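Local coordinates for MdbA protein (Corynebacterium matruchotii ATCC 14266, PDB 6BO0) that probably catalyses thiol-disulfide exchange, introducing disulfide bonds into exported proteins, as an actinobacterial member of the DsbA family with a thioredoxin fold, at residues Glu58-Ala61 with Asp62-Lys65; Ala96-Thr99 with Ile100-Asp104; Trp110-Arg113 with Thr114-Thr118; Gly140-Asp143 with Glu144-Lys147. All blocks are in the same frame, centred on the assembly; numbering follows the deposited sequence. Where two conformers were deposited one is given.

Interaction 1 of 4, residues Glu58-Ala61 with Asp62-Lys65; sequences ETDA and DMKK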
ATOM      1  N   GLU A  58       7.184  -9.328   6.876  1.00 12.96           N
ATOM      2  CA  GLU A  58       8.517  -9.918   6.656  0.60 14.44           C
ATOM      3  C   GLU A  58       9.520  -8.960   6.047  1.00 14.73           C
ATOM      4  O   GLU A  58      10.714  -9.059   6.315  1.00 17.70           O
ATOM      5  CB  GLU A  58       8.423 -11.160   5.761  0.60 15.83           C
ATOM      6  CG  GLU A  58       7.821 -12.377   6.453  0.60 18.15           C
ATOM      7  CD  GLU A  58       8.521 -12.707   7.762  0.60 20.90           C
ATOM      8  OE1 GLU A  58       9.769 -12.714   7.764  0.60 28.93           O
ATOM      9  OE2 GLU A  58       7.846 -12.962   8.794  0.60 26.34           O
ATOM     10  N   THR A  59       9.051  -8.047   5.207  1.00 13.70           N
ATOM     11  CA  THR A  59       9.936  -7.259   4.386  1.00 14.46           C
ATOM     12  C   THR A  59       9.905  -5.755   4.604  1.00 15.75           C
ATOM     13  O   THR A  59      10.729  -5.061   4.033  1.00 15.98           O
ATOM     14  CB  THR A  59       9.637  -7.488   2.875  1.00 14.82           C
ATOM     15  OG1 THR A  59       8.288  -7.106   2.571  1.00 15.46           O
ATOM     16  CG2 THR A  59       9.885  -8.930   2.502  1.00 15.82           C
ATOM     17  N   ASP A  60       8.949  -5.229   5.350  1.00 17.21           N
ATOM     18  CA  ASP A  60       8.764  -3.775   5.329  1.00 19.56           C
ATOM     19  C   ASP A  60      10.026  -3.026   5.811  1.00 19.00           C
ATOM     20  O   ASP A  60      10.384  -2.030   5.216  1.00 18.15           O
ATOM     21  CB  ASP A  60       7.530  -3.350   6.137  1.00 20.96           C
ATOM     22  CG  ASP A  60       6.154  -3.311   5.313  1.00 23.33           C
ATOM     23  OD1 ASP A  60       6.073  -3.546   4.088  1.00 21.32           O
ATOM     24  OD2 ASP A  60       5.095  -2.978   5.948  1.00 30.09           O
ATOM     25  N   ALA A  61      10.690  -3.513   6.850  1.00 19.81           N
ATOM     26  CA  ALA A  61      11.862  -2.782   7.373  1.00 20.46           C
ATOM     27  C   ALA A  61      13.008  -2.766   6.357  1.00 16.80           C
ATOM     28  O   ALA A  61      13.601  -1.709   6.081  1.00 18.59           O
ATOM     29  CB  ALA A  61      12.341  -3.377   8.673  1.00 23.99           C
ATOM     30  N   ASP A  62      13.266  -3.924   5.731  1.00 16.51           N
ATOM     31  CA  ASP A  62      14.332  -4.000   4.755  1.00 16.83           C
ATOM     32  C   ASP A  62      13.967  -3.172   3.526  1.00 15.32           C
ATOM     33  O   ASP A  62      14.812  -2.483   2.950  1.00 16.23           O
ATOM     34  CB  ASP A  62      14.641  -5.445   4.382  1.00 18.42           C
ATOM     35  CG  ASP A  62      15.379  -6.203   5.485  1.00 22.52           C
ATOM     36  OD1 ASP A  62      15.972  -5.590   6.422  1.00 25.41           O
ATOM     37  OD2 ASP A  62      15.388  -7.440   5.385  1.00 26.03           O
ATOM     38  N   MET A  63      12.696  -3.241   3.133  1.00 14.62           N
ATOM     39  CA  MET A  63      12.216  -2.445   1.995  1.00 15.35           C
ATOM     40  C   MET A  63      12.410  -0.942   2.263  1.00 14.39           C
ATOM     41  O   MET A  63      12.842  -0.184   1.375  1.00 16.17           O
ATOM     42  CB  MET A  63      10.759  -2.803   1.714  1.00 15.27           C
ATOM     43  CG  MET A  63      10.127  -1.925   0.668  1.00 16.03           C
ATOM     44  SD  MET A  63       8.526  -2.499   0.097  1.00 15.92           S
ATOM     45  CE  MET A  63       7.484  -2.052   1.455  1.00 20.86           C
ATOM     46  N   LYS A  64      11.991  -0.502   3.443  1.00 15.78           N
ATOM     47  CA  LYS A  64      12.080   0.921   3.779  1.00 16.18           C
ATOM     48  C   LYS A  64      13.511   1.459   3.632  1.00 15.88           C
ATOM     49  O   LYS A  64      13.759   2.516   3.047  1.00 17.14           O
ATOM     50  CB  LYS A  64      11.595   1.142   5.189  1.00 16.67           C
ATOM     51  CG  LYS A  64      11.480   2.581   5.601  1.00 19.59           C
ATOM     52  CD  LYS A  64      10.901   2.636   7.005  1.00 22.82           C
ATOM     53  CE  LYS A  64      10.873   4.025   7.568  1.00 30.36           C
ATOM     54  NZ  LYS A  64      12.206   4.479   8.063  1.00 33.27           N
ATOM     55  N   LYS A  65      14.464   0.681   4.104  1.00 17.60           N
ATOM     56  CA  LYS A  65      15.853   1.095   4.014  0.60 18.33           C
ATOM     57  C   LYS A  65      16.347   1.150   2.572  1.00 19.31           C
ATOM     58  O   LYS A  65      17.031   2.102   2.179  1.00 19.13           O
ATOM     59  CB  LYS A  65      16.737   0.180   4.836  0.60 19.44           C
ATOM     60  CG  LYS A  65      18.211   0.600   4.776  0.60 22.34           C
ATOM     61  CD  LYS A  65      19.073   0.009   5.881  0.60 24.88           C
ATOM     62  CE  LYS A  65      20.557   0.302   5.662  0.60 25.35           C
ATOM     63  NZ  LYS A  65      20.852   1.749   5.532  0.60 25.70           N
TER
HETATM   64  O   HOH W   1      12.343  -6.555   6.743  1.00 21.98           O
HETATM   65  O   HOH W   2      13.165  -8.742   4.371  1.00 23.24           O

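Interaction 2 of 4, residues Ala96-Thr99 with Ile100-Asp104; sequences AAYT and IAKDD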
ATOM      1  N   ALA A  96      -8.825   4.329   0.832  1.00  9.27           N
ATOM      2  CA  ALA A  96      -8.284   5.164   1.894  1.00  9.90           C
ATOM      3  C   ALA A  96      -6.772   5.342   1.769  1.00  9.39           C
ATOM      4  O   ALA A  96      -6.271   6.464   1.838  1.00 10.07           O
ATOM      5  CB  ALA A  96      -8.623   4.579   3.254  1.00  9.84           C
ATOM      6  N   ALA A  97      -6.051   4.238   1.577  1.00  8.95           N
ATOM      7  CA  ALA A  97      -4.608   4.321   1.453  1.00  9.37           C
ATOM      8  C   ALA A  97      -4.188   5.116   0.219  1.00  9.38           C
ATOM      9  O   ALA A  97      -3.219   5.887   0.269  1.00 10.47           O
ATOM     10  CB  ALA A  97      -3.996   2.937   1.433  1.00 10.01           C
ATOM     11  N   TYR A  98      -4.929   4.954  -0.883  1.00  9.92           N
ATOM     12  CA  TYR A  98      -4.643   5.673  -2.123  1.00 10.48           C
ATOM     13  C   TYR A  98      -4.816   7.166  -1.952  1.00 10.36           C
ATOM     14  O   TYR A  98      -4.041   7.967  -2.475  1.00 11.36           O
ATOM     15  CB  TYR A  98      -5.545   5.149  -3.249  1.00 11.43           C
ATOM     16  CG  TYR A  98      -5.421   5.897  -4.537  1.00 11.66           C
ATOM     17  CD1 TYR A  98      -4.373   5.654  -5.406  1.00 13.82           C
ATOM     18  CD2 TYR A  98      -6.352   6.874  -4.881  1.00 13.32           C
ATOM     19  CE1 TYR A  98      -4.234   6.377  -6.580  1.00 15.24           C
ATOM     20  CE2 TYR A  98      -6.220   7.592  -6.046  1.00 15.20           C
ATOM     21  CZ  TYR A  98      -5.156   7.328  -6.897  1.00 15.28           C
ATOM     22  OH  TYR A  98      -5.044   8.040  -8.073  1.00 18.51           O
ATOM     23  N   THR A  99      -5.845   7.549  -1.221  1.00 10.35           N
ATOM     24  CA  THR A  99      -6.123   8.958  -0.950  1.00 10.54           C
ATOM     25  C   THR A  99      -4.948   9.596  -0.209  1.00 10.96           C
ATOM     26  O   THR A  99      -4.506  10.713  -0.530  1.00 11.84           O
ATOM     27  CB  THR A  99      -7.410   9.106  -0.117  1.00 11.06           C
ATOM     28  OG1 THR A  99      -8.501   8.493  -0.798  1.00 11.74           O
ATOM     29  CG2 THR A  99      -7.747  10.559   0.139  1.00 11.85           C
ATOM     30  N   ILE A 100      -4.426   8.866   0.784  1.00 10.49           N
ATOM     31  CA  ILE A 100      -3.258   9.349   1.516  1.00 10.55           C
ATOM     32  C   ILE A 100      -2.025   9.405   0.589  1.00 11.36           C
ATOM     33  O   ILE A 100      -1.266  10.374   0.608  1.00 12.27           O
ATOM     34  CB  ILE A 100      -2.995   8.470   2.751  1.00 10.34           C
ATOM     35  CG1 ILE A 100      -4.194   8.497   3.697  1.00 11.15           C
ATOM     36  CG2 ILE A 100      -1.744   8.858   3.467  1.00 12.36           C
ATOM     37  CD1 ILE A 100      -4.144   7.468   4.798  1.00 11.81           C
ATOM     38  N   ALA A 101      -1.841   8.369  -0.218  1.00 10.69           N
ATOM     39  CA  ALA A 101      -0.709   8.347  -1.144  1.00 11.80           C
ATOM     40  C   ALA A 101      -0.726   9.536  -2.083  1.00 12.08           C
ATOM     41  O   ALA A 101       0.334  10.085  -2.397  1.00 13.54           O
ATOM     42  CB  ALA A 101      -0.704   7.067  -1.955  1.00 11.68           C
ATOM     43  N   LYS A 102      -1.906   9.879  -2.581  1.00 12.56           N
ATOM     44  CA  LYS A 102      -2.027  10.917  -3.587  1.00 14.39           C
ATOM     45  C   LYS A 102      -1.946  12.324  -2.985  1.00 14.17           C
ATOM     46  O   LYS A 102      -1.327  13.221  -3.574  1.00 16.68           O
ATOM     47  CB  LYS A 102      -3.343  10.748  -4.358  1.00 14.34           C
ATOM     48  CG  LYS A 102      -3.424  11.631  -5.599  1.00 17.73           C
ATOM     49  CD  LYS A 102      -4.690  11.402  -6.393  1.00 18.65           C
ATOM     50  CE  LYS A 102      -4.626  12.252  -7.636  1.00 25.66           C
ATOM     51  NZ  LYS A 102      -5.743  12.082  -8.577  1.00 24.88           N
ATOM     52  N   ASP A 103      -2.571  12.523  -1.815  1.00 14.76           N
ATOM     53  CA  ASP A 103      -2.749  13.875  -1.242  1.00 16.32           C
ATOM     54  C   ASP A 103      -1.949  14.187  -0.016  1.00 16.93           C
ATOM     55  O   ASP A 103      -1.963  15.337   0.448  1.00 22.12           O
ATOM     56  CB  ASP A 103      -4.166  14.084  -0.741  1.00 17.86           C
ATOM     57  CG  ASP A 103      -5.143  14.257  -1.806  1.00 19.24           C
ATOM     58  OD1 ASP A 103      -4.870  14.009  -2.988  1.00 19.90           O
ATOM     59  OD2 ASP A 103      -6.275  14.673  -1.441  1.00 24.50           O
ATOM     60  N   ASP A 104      -1.298  13.209   0.569  1.00 14.69           N
ATOM     61  CA  ASP A 104      -0.733  13.364   1.870  1.00 14.36           C
ATOM     62  C   ASP A 104       0.733  12.931   1.865  1.00 14.42           C
ATOM     63  O   ASP A 104       1.346  12.817   0.808  1.00 16.23           O
ATOM     64  CB  ASP A 104      -1.599  12.635   2.914  1.00 14.43           C
ATOM     65  CG  ASP A 104      -1.687  13.381   4.239  1.00 14.37           C
ATOM     66  OD1 ASP A 104      -0.644  13.495   4.928  1.00 17.09           O
ATOM     67  OD2 ASP A 104      -2.783  13.855   4.582  1.00 14.78           O
TER

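Interaction 3 of 4, residues Trp110-Arg113 with Thr114-Thr118; sequences WNFR and TMLMT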
ATOM      1  N   TRP A 110       2.932   5.447   4.682  1.00 11.62           N
ATOM      2  CA  TRP A 110       3.662   4.272   5.123  1.00 11.99           C
ATOM      3  C   TRP A 110       3.053   3.677   6.389  1.00 11.70           C
ATOM      4  O   TRP A 110       2.826   2.463   6.487  1.00 12.64           O
ATOM      5  CB  TRP A 110       5.125   4.660   5.366  1.00 13.34           C
ATOM      6  CG  TRP A 110       5.959   3.535   5.820  1.00 14.09           C
ATOM      7  CD1 TRP A 110       6.247   3.186   7.110  1.00 16.56           C
ATOM      8  CD2 TRP A 110       6.577   2.554   5.004  1.00 15.63           C
ATOM      9  NE1 TRP A 110       7.022   2.055   7.147  1.00 18.02           N
ATOM     10  CE2 TRP A 110       7.241   1.651   5.862  1.00 16.03           C
ATOM     11  CE3 TRP A 110       6.654   2.352   3.634  1.00 15.98           C
ATOM     12  CZ2 TRP A 110       7.952   0.570   5.379  1.00 17.99           C
ATOM     13  CZ3 TRP A 110       7.372   1.274   3.168  1.00 20.55           C
ATOM     14  CH2 TRP A 110       8.005   0.410   4.035  1.00 18.41           C
ATOM     15  N   ASN A 111       2.796   4.536   7.364  1.00 11.96           N
ATOM     16  CA  ASN A 111       2.223   4.068   8.614  1.00 12.34           C
ATOM     17  C   ASN A 111       0.792   3.537   8.454  1.00 11.75           C
ATOM     18  O   ASN A 111       0.416   2.545   9.084  1.00 11.94           O
ATOM     19  CB  ASN A 111       2.302   5.144   9.694  1.00 14.24           C
ATOM     20  CG  ASN A 111       3.700   5.329  10.219  1.00 15.12           C
ATOM     21  OD1 ASN A 111       4.340   4.362  10.608  1.00 15.99           O
ATOM     22  ND2 ASN A 111       4.195   6.557  10.205  1.00 18.36           N
ATOM     23  N   PHE A 112       0.004   4.168   7.585  1.00 10.82           N
ATOM     24  CA  PHE A 112      -1.358   3.712   7.327  1.00 10.58           C
ATOM     25  C   PHE A 112      -1.354   2.356   6.628  1.00 10.79           C
ATOM     26  O   PHE A 112      -2.131   1.469   6.985  1.00 10.50           O
ATOM     27  CB  PHE A 112      -2.112   4.761   6.524  1.00 10.82           C
ATOM     28  CG  PHE A 112      -3.600   4.562   6.486  1.00  9.85           C
ATOM     29  CD1 PHE A 112      -4.393   5.024   7.506  1.00 10.77           C
ATOM     30  CD2 PHE A 112      -4.209   3.935   5.416  1.00 10.76           C
ATOM     31  CE1 PHE A 112      -5.768   4.873   7.471  1.00 11.27           C
ATOM     32  CE2 PHE A 112      -5.591   3.816   5.355  1.00 11.02           C
ATOM     33  CZ  PHE A 112      -6.354   4.275   6.400  1.00 11.27           C
ATOM     34  N   ARG A 113      -0.463   2.189   5.654  1.00 10.96           N
ATOM     35  CA  ARG A 113      -0.344   0.894   4.975  1.00 11.85           C
ATOM     36  C   ARG A 113       0.058  -0.194   5.963  1.00 11.82           C
ATOM     37  O   ARG A 113      -0.496  -1.300   5.943  1.00 12.14           O
ATOM     38  CB  ARG A 113       0.643   0.984   3.812  1.00 12.15           C
ATOM     39  CG  ARG A 113       0.957  -0.346   3.167  1.00 12.15           C
ATOM     40  CD  ARG A 113       1.838  -0.222   1.949  1.00 11.90           C
ATOM     41  NE  ARG A 113       2.217  -1.543   1.438  1.00 12.62           N
ATOM     42  CZ  ARG A 113       3.239  -2.269   1.875  1.00 12.58           C
ATOM     43  NH1 ARG A 113       4.058  -1.811   2.800  1.00 14.20           N
ATOM     44  NH2 ARG A 113       3.423  -3.489   1.389  1.00 14.05           N
ATOM     45  N   THR A 114       1.039   0.099   6.804  1.00 12.33           N
ATOM     46  CA  THR A 114       1.463  -0.862   7.823  1.00 13.53           C
ATOM     47  C   THR A 114       0.296  -1.240   8.728  1.00 12.36           C
ATOM     48  O   THR A 114       0.074  -2.418   9.032  1.00 13.82           O
ATOM     49  CB  THR A 114       2.631  -0.338   8.645  1.00 16.01           C
ATOM     50  OG1 THR A 114       3.746  -0.105   7.779  1.00 20.69           O
ATOM     51  CG2 THR A 114       3.023  -1.329   9.750  1.00 16.42           C
ATOM     52  N   MET A 115      -0.441  -0.239   9.177  1.00 12.26           N
ATOM     53  CA  MET A 115      -1.586  -0.484  10.024  1.00 12.32           C
ATOM     54  C   MET A 115      -2.606  -1.386   9.336  1.00 11.31           C
ATOM     55  O   MET A 115      -3.093  -2.343   9.919  1.00 12.02           O
ATOM     56  CB  MET A 115      -2.176   0.860  10.467  1.00 12.69           C
ATOM     57  CG  MET A 115      -3.432   0.769  11.312  1.00 12.77           C
ATOM     58  SD  MET A 115      -4.951   0.455  10.431  1.00 13.79           S
ATOM     59  CE  MET A 115      -5.117   1.953   9.453  1.00 14.17           C
ATOM     60  N   LEU A 116      -2.939  -1.082   8.083  1.00 10.36           N
ATOM     61  CA  LEU A 116      -3.967  -1.882   7.399  1.00 10.33           C
ATOM     62  C   LEU A 116      -3.545  -3.330   7.269  1.00 10.34           C
ATOM     63  O   LEU A 116      -4.364  -4.244   7.419  1.00 11.18           O
ATOM     64  CB  LEU A 116      -4.245  -1.332   6.008  1.00 10.41           C
ATOM     65  CG  LEU A 116      -5.002   0.005   5.900  1.00 10.18           C
ATOM     66  CD1 LEU A 116      -5.025   0.438   4.451  1.00 11.44           C
ATOM     67  CD2 LEU A 116      -6.398  -0.108   6.441  1.00 11.48           C
ATOM     68  N   MET A 117      -2.276  -3.570   6.950  1.00 11.00           N
ATOM     69  CA  MET A 117      -1.789  -4.937   6.816  1.00 11.30           C
ATOM     70  C   MET A 117      -1.695  -5.623   8.174  1.00 12.04           C
ATOM     71  O   MET A 117      -2.050  -6.802   8.299  1.00 12.91           O
ATOM     72  CB  MET A 117      -0.436  -4.946   6.097  1.00 11.69           C
ATOM     73  CG  MET A 117      -0.536  -4.595   4.630  1.00 12.74           C
ATOM     74  SD  MET A 117      -1.588  -5.766   3.721  1.00 12.92           S
ATOM     75  CE  MET A 117      -1.184  -5.311   2.018  1.00 14.76           C
ATOM     76  N   THR A 118      -1.230  -4.911   9.194  1.00 12.54           N
ATOM     77  CA  THR A 118      -1.038  -5.538  10.506  1.00 13.10           C
ATOM     78  C   THR A 118      -2.366  -5.833  11.197  1.00 13.86           C
ATOM     79  O   THR A 118      -2.558  -6.883  11.817  1.00 15.47           O
ATOM     80  CB  THR A 118      -0.145  -4.652  11.376  1.00 13.38           C
ATOM     81  OG1 THR A 118       1.108  -4.421  10.712  1.00 15.55           O
ATOM     82  CG2 THR A 118       0.101  -5.282  12.728  1.00 16.29           C
TER

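Interaction 4 of 4, residues Gly140-Asp143 with Glu144-Lys147; sequences GAKD and ETVK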
ATOM      1  N   GLY A 140      -2.097  11.012  11.555  1.00 14.02           N
ATOM      2  CA  GLY A 140      -1.492  12.268  11.164  1.00 14.81           C
ATOM      3  C   GLY A 140      -1.908  12.857   9.837  1.00 13.57           C
ATOM      4  O   GLY A 140      -1.311  13.838   9.399  1.00 14.50           O
ATOM      5  N   ALA A 141      -2.939  12.307   9.191  1.00 12.75           N
ATOM      6  CA  ALA A 141      -3.356  12.835   7.888  1.00 12.75           C
ATOM      7  C   ALA A 141      -3.882  14.269   8.009  1.00 12.24           C
ATOM      8  O   ALA A 141      -4.465  14.648   9.022  1.00 12.90           O
ATOM      9  CB  ALA A 141      -4.418  11.942   7.279  1.00 12.26           C
ATOM     10  N   LYS A 142      -3.728  15.025   6.925  1.00 12.06           N
ATOM     11  CA  LYS A 142      -4.292  16.360   6.809  0.60 12.66           C
ATOM     12  C   LYS A 142      -5.812  16.319   6.918  1.00 11.67           C
ATOM     13  O   LYS A 142      -6.448  15.325   6.554  1.00 11.82           O
ATOM     14  CB  LYS A 142      -3.921  16.977   5.465  0.60 13.35           C
ATOM     15  CG  LYS A 142      -2.436  17.309   5.294  0.60 15.90           C
ATOM     16  CD  LYS A 142      -2.135  18.009   3.964  0.60 19.29           C
ATOM     17  CE  LYS A 142      -2.165  17.055   2.765  0.60 20.81           C
ATOM     18  NZ  LYS A 142      -1.832  17.670   1.435  0.60 23.19           N
ATOM     19  N   ASP A 143      -6.398  17.426   7.371  1.00 11.16           N
ATOM     20  CA  ASP A 143      -7.844  17.538   7.497  1.00 11.49           C
ATOM     21  C   ASP A 143      -8.545  17.206   6.189  1.00 11.40           C
ATOM     22  O   ASP A 143      -9.564  16.503   6.177  1.00 12.19           O
ATOM     23  CB  ASP A 143      -8.215  18.962   7.967  1.00 12.20           C
ATOM     24  CG  ASP A 143      -7.630  19.339   9.314  1.00 13.46           C
ATOM     25  OD1 ASP A 143      -7.296  18.461  10.113  1.00 16.32           O
ATOM     26  OD2 ASP A 143      -7.565  20.562   9.578  1.00 14.13           O
ATOM     27  N   GLU A 144      -8.051  17.746   5.078  1.00 11.49           N
ATOM     28  CA  GLU A 144      -8.698  17.517   3.792  1.00 12.29           C
ATOM     29  C   GLU A 144      -8.594  16.050   3.354  1.00 11.35           C
ATOM     30  O   GLU A 144      -9.499  15.528   2.689  1.00 11.73           O
ATOM     31  CB  GLU A 144      -8.079  18.447   2.746  1.00 14.68           C
ATOM     32  CG  GLU A 144      -8.704  18.366   1.374  1.00 17.56           C
ATOM     33  CD  GLU A 144     -10.131  18.874   1.265  1.00 19.88           C
ATOM     34  OE1 GLU A 144     -10.740  19.374   2.262  1.00 21.73           O
ATOM     35  OE2 GLU A 144     -10.679  18.738   0.149  1.00 25.46           O
ATOM     36  N   THR A 145      -7.483  15.408   3.712  1.00 11.75           N
ATOM     37  CA  THR A 145      -7.318  13.983   3.391  1.00 11.02           C
ATOM     38  C   THR A 145      -8.358  13.145   4.121  1.00 10.64           C
ATOM     39  O   THR A 145      -8.966  12.256   3.548  1.00 10.69           O
ATOM     40  CB  THR A 145      -5.916  13.521   3.738  1.00 11.49           C
ATOM     41  OG1 THR A 145      -4.981  14.331   3.021  1.00 12.59           O
ATOM     42  CG2 THR A 145      -5.683  12.045   3.455  1.00 12.21           C
ATOM     43  N   VAL A 146      -8.543  13.439   5.397  1.00 10.44           N
ATOM     44  CA  VAL A 146      -9.524  12.747   6.213  1.00 10.55           C
ATOM     45  C   VAL A 146     -10.917  12.900   5.578  1.00 10.63           C
ATOM     46  O   VAL A 146     -11.660  11.936   5.451  1.00 10.75           O
ATOM     47  CB  VAL A 146      -9.470  13.284   7.663  1.00 11.25           C
ATOM     48  CG1 VAL A 146     -10.585  12.687   8.515  1.00 11.66           C
ATOM     49  CG2 VAL A 146      -8.123  12.970   8.309  1.00 12.37           C
ATOM     50  N   LYS A 147     -11.259  14.141   5.199  1.00 10.70           N
ATOM     51  CA  LYS A 147     -12.548  14.374   4.546  1.00 11.48           C
ATOM     52  C   LYS A 147     -12.684  13.552   3.252  1.00 11.18           C
ATOM     53  O   LYS A 147     -13.720  12.944   3.005  1.00 11.89           O
ATOM     54  CB  LYS A 147     -12.704  15.862   4.257  1.00 13.11           C
ATOM     55  CG  LYS A 147     -14.038  16.234   3.636  1.00 16.12           C
ATOM     56  CD  LYS A 147     -14.025  17.630   3.051  1.00 20.44           C
ATOM     57  CE  LYS A 147     -13.933  18.657   4.132  1.00 20.88           C
ATOM     58  NZ  LYS A 147     -14.005  20.001   3.513  1.00 25.61           N
TER

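Interaction 1 of 4, residues Glu58-Ala61 with Asp62-Lys65
Thr-59 O takes the backbone N-H of Met-63 at 2.8 Å, with the donor nearly in line with the carbonyl bond, and Asp-60 O takes that of Lys-64. One residue earlier the regular pattern breaks. Glu-58 O and Asp-62 N stand 5.8 Å apart, too far for the usual helical bond, and water 1 is inserted between them, accepting from Asp-62 N and donating to Glu-58 O. Water 2 also donates to Glu-58 O, and it reaches Asp-62 OD2 at 2.8 Å. The Asp-62 carboxylate can meet it because CG lies beside the backbone N (chi1 -73°). Thr-59, whose phi of -119° departs from the helical norm, sits at the opening, its OG1 bonded to Leu-55 O.

On another side Asp-60 and Met-63 run alongside each other, and OD1 of Asp-60 lies 3.3 Å from CE of Met-63. That oxygen also forms a salt bridge with Arg-113 of helix 106-118. Helix 51-68, which follows Cys-49 of the probable redox motif, is thus hydrated on its exposed flank while its inner flank mixes charge with sulfur-bearing packing: water replaces one backbone bond and lets the helix open locally without leaving those polar groups unpaired.

Interaction 2 of 4, residues Ala96-Thr99 with Ile100-Asp104
The closing turns of helix 89-103, one of the helices inserted into the thioredoxin fold in DsbA-like proteins, carry Tyr-98 and Lys-102 one turn apart and pointing the same way. The lysine chain is stretched out beyond CG and runs beside the phenol; its CD comes within 3.8 Å of Tyr-98 OH, approaching the ring obliquely. NZ of Lys-102 and that hydroxyl are 4.1 Å apart and share an acceptor, OE2 of Glu-157 on helix 155-172, which holds the two polar ends together. Tyr-98 reaches this side with CG opposite the backbone N (chi1 175°), and its ring is further packed by Phe-158 and Ile-161.

Another side of the helix faces other helices of the insertion. Here the insertion packs upon itself: Ile-100 faces helix 106-118 through Val-108 and Phe-112, while Ala-96 and Thr-99 touch Ile-149 of helix 143-151. Within the segment, Ile-100 folds CG1 back beside its own N-H (chi1 -60°), so that this methylene lies 3.5 Å from Ala-96 O. Thr-99 OG1 bonds back to Thr-95 O of the preceding turn.

The final turn is still helical in its bonding. Asp-103 N donates to Thr-99 O at 2.9 Å and Asp-104 N to Ile-100 O at 2.8 Å, although Asp-104 itself has left helical backbone angles. The Asp-103 carboxylate, partly exposed, is gripped by Lys-148 and Tyr-154.

Interaction 3 of 4, residues Trp110-Arg113 with Thr114-Thr118
Phe-112 gathers the apolar contacts of this part of helix 106-118. The methyl CE of Met-115 makes a CH-pi contact over one face of its ring, 3.9 Å from the centroid and 24° off the normal, displaced toward the rim. Met-115 gets there by doubling back: the chain starts opposite the backbone N and then bends at both chi2 and chi3, which swings the methyl over the phenyl group. Leu-116 supplies the second apolar neighbour, bringing CD1 obliquely to within 3.5 Å of Phe-112 CE2. Beyond the helix, Ala-96 of helix 89-103 and Ala-136 of helix 129-138 pack on the same phenylalanine.

Polar contacts occupy another flank. Trp-110 O receives Thr-114 N at 3.0 Å, and the Thr-114 hydroxyl OG1 lies equally close to that carbonyl oxygen. The same hydroxyl stands 3.9 Å above the plane of the Trp-110 indole, over its rim near NE1, while NE1 itself bonds Glu-15 OE2. One turn on, Thr-114 O accepts twice from Thr-118: from N, and from OG1 at 2.8 Å, the hydroxyl sitting 39° out of the carbonyl plane.

Charge is concentrated in Arg-113. Its chain runs straight from CG to NE into the interior, where NH2 forms a salt bridge with Glu-45, Asp-60 being its second acidic partner. Held by both acids, the buried guanidinium is fixed in its rotation and links helix 106-118 to the thioredoxin core, whereas the phenylalanine flank packs against the neighbouring insertion helices through apolar contacts.

Interaction 4 of 4, residues Gly140-Asp143 with Glu144-Lys147
The planar peptide carbonyl of Lys-142 is the flat group on which helix 143-151 starts: its O accepts Val-146 N at 3.0 Å, nearly in line with the C=O bond, and Val-146 CG2 lies against the same oxygen at 3.4 Å. CB of Thr-145 comes equally near it. Another planar group, the Glu-144 carboxylate, folds back at chi2 (68°) and meets Lys-147 across one turn in a salt bridge, OE1 to NZ 3.6 Å.

Before this start lies a helix end. Gly-140, with positive phi, is the C-prime residue of a Schellman motif closing the previous helix, in which Ala-141 N bonds Ala-136 O and Gly-140 N bonds Lys-137 O. Ala-141 then turns its methyl toward the new helix, and CB rests 4.0 Å from CG2 of Val-146 and as far from CG2 of Thr-145.

Lys-142 occupies the N-cap position, and a carboxylate from another helix end braces this start: OD2 of Asp-104 binds both Lys-142 N and Thr-145 OG1. Through these two hydrogen bonds a single carboxylate oxygen joins the end of helix 89-103 to the beginning of helix 143-151.

Overall arrangement
The four contacts follow a path across the molecule from the thioredoxin helix after the active site into the helical insertion. Interactions 1 and 3, with centres 13 Å apart, join through the Asp-60 to Arg-113 salt bridge and through Met-63 CE on Trp-110 CH2 at 3.6 Å. Interaction 3 then packs on interaction 2, where Ile-100 CD1 lies 3.4 Å from Phe-112 CG. Interaction 2 is tied in turn to interaction 4 by polar bonds, their centres only 9 Å apart. The ends of the path, interactions 1 and 4, stand 26 Å apart between centres. The helix of interaction 1 begins just after Cys-49, observed as S-hydroxycysteine, of the probable CxxC redox motif.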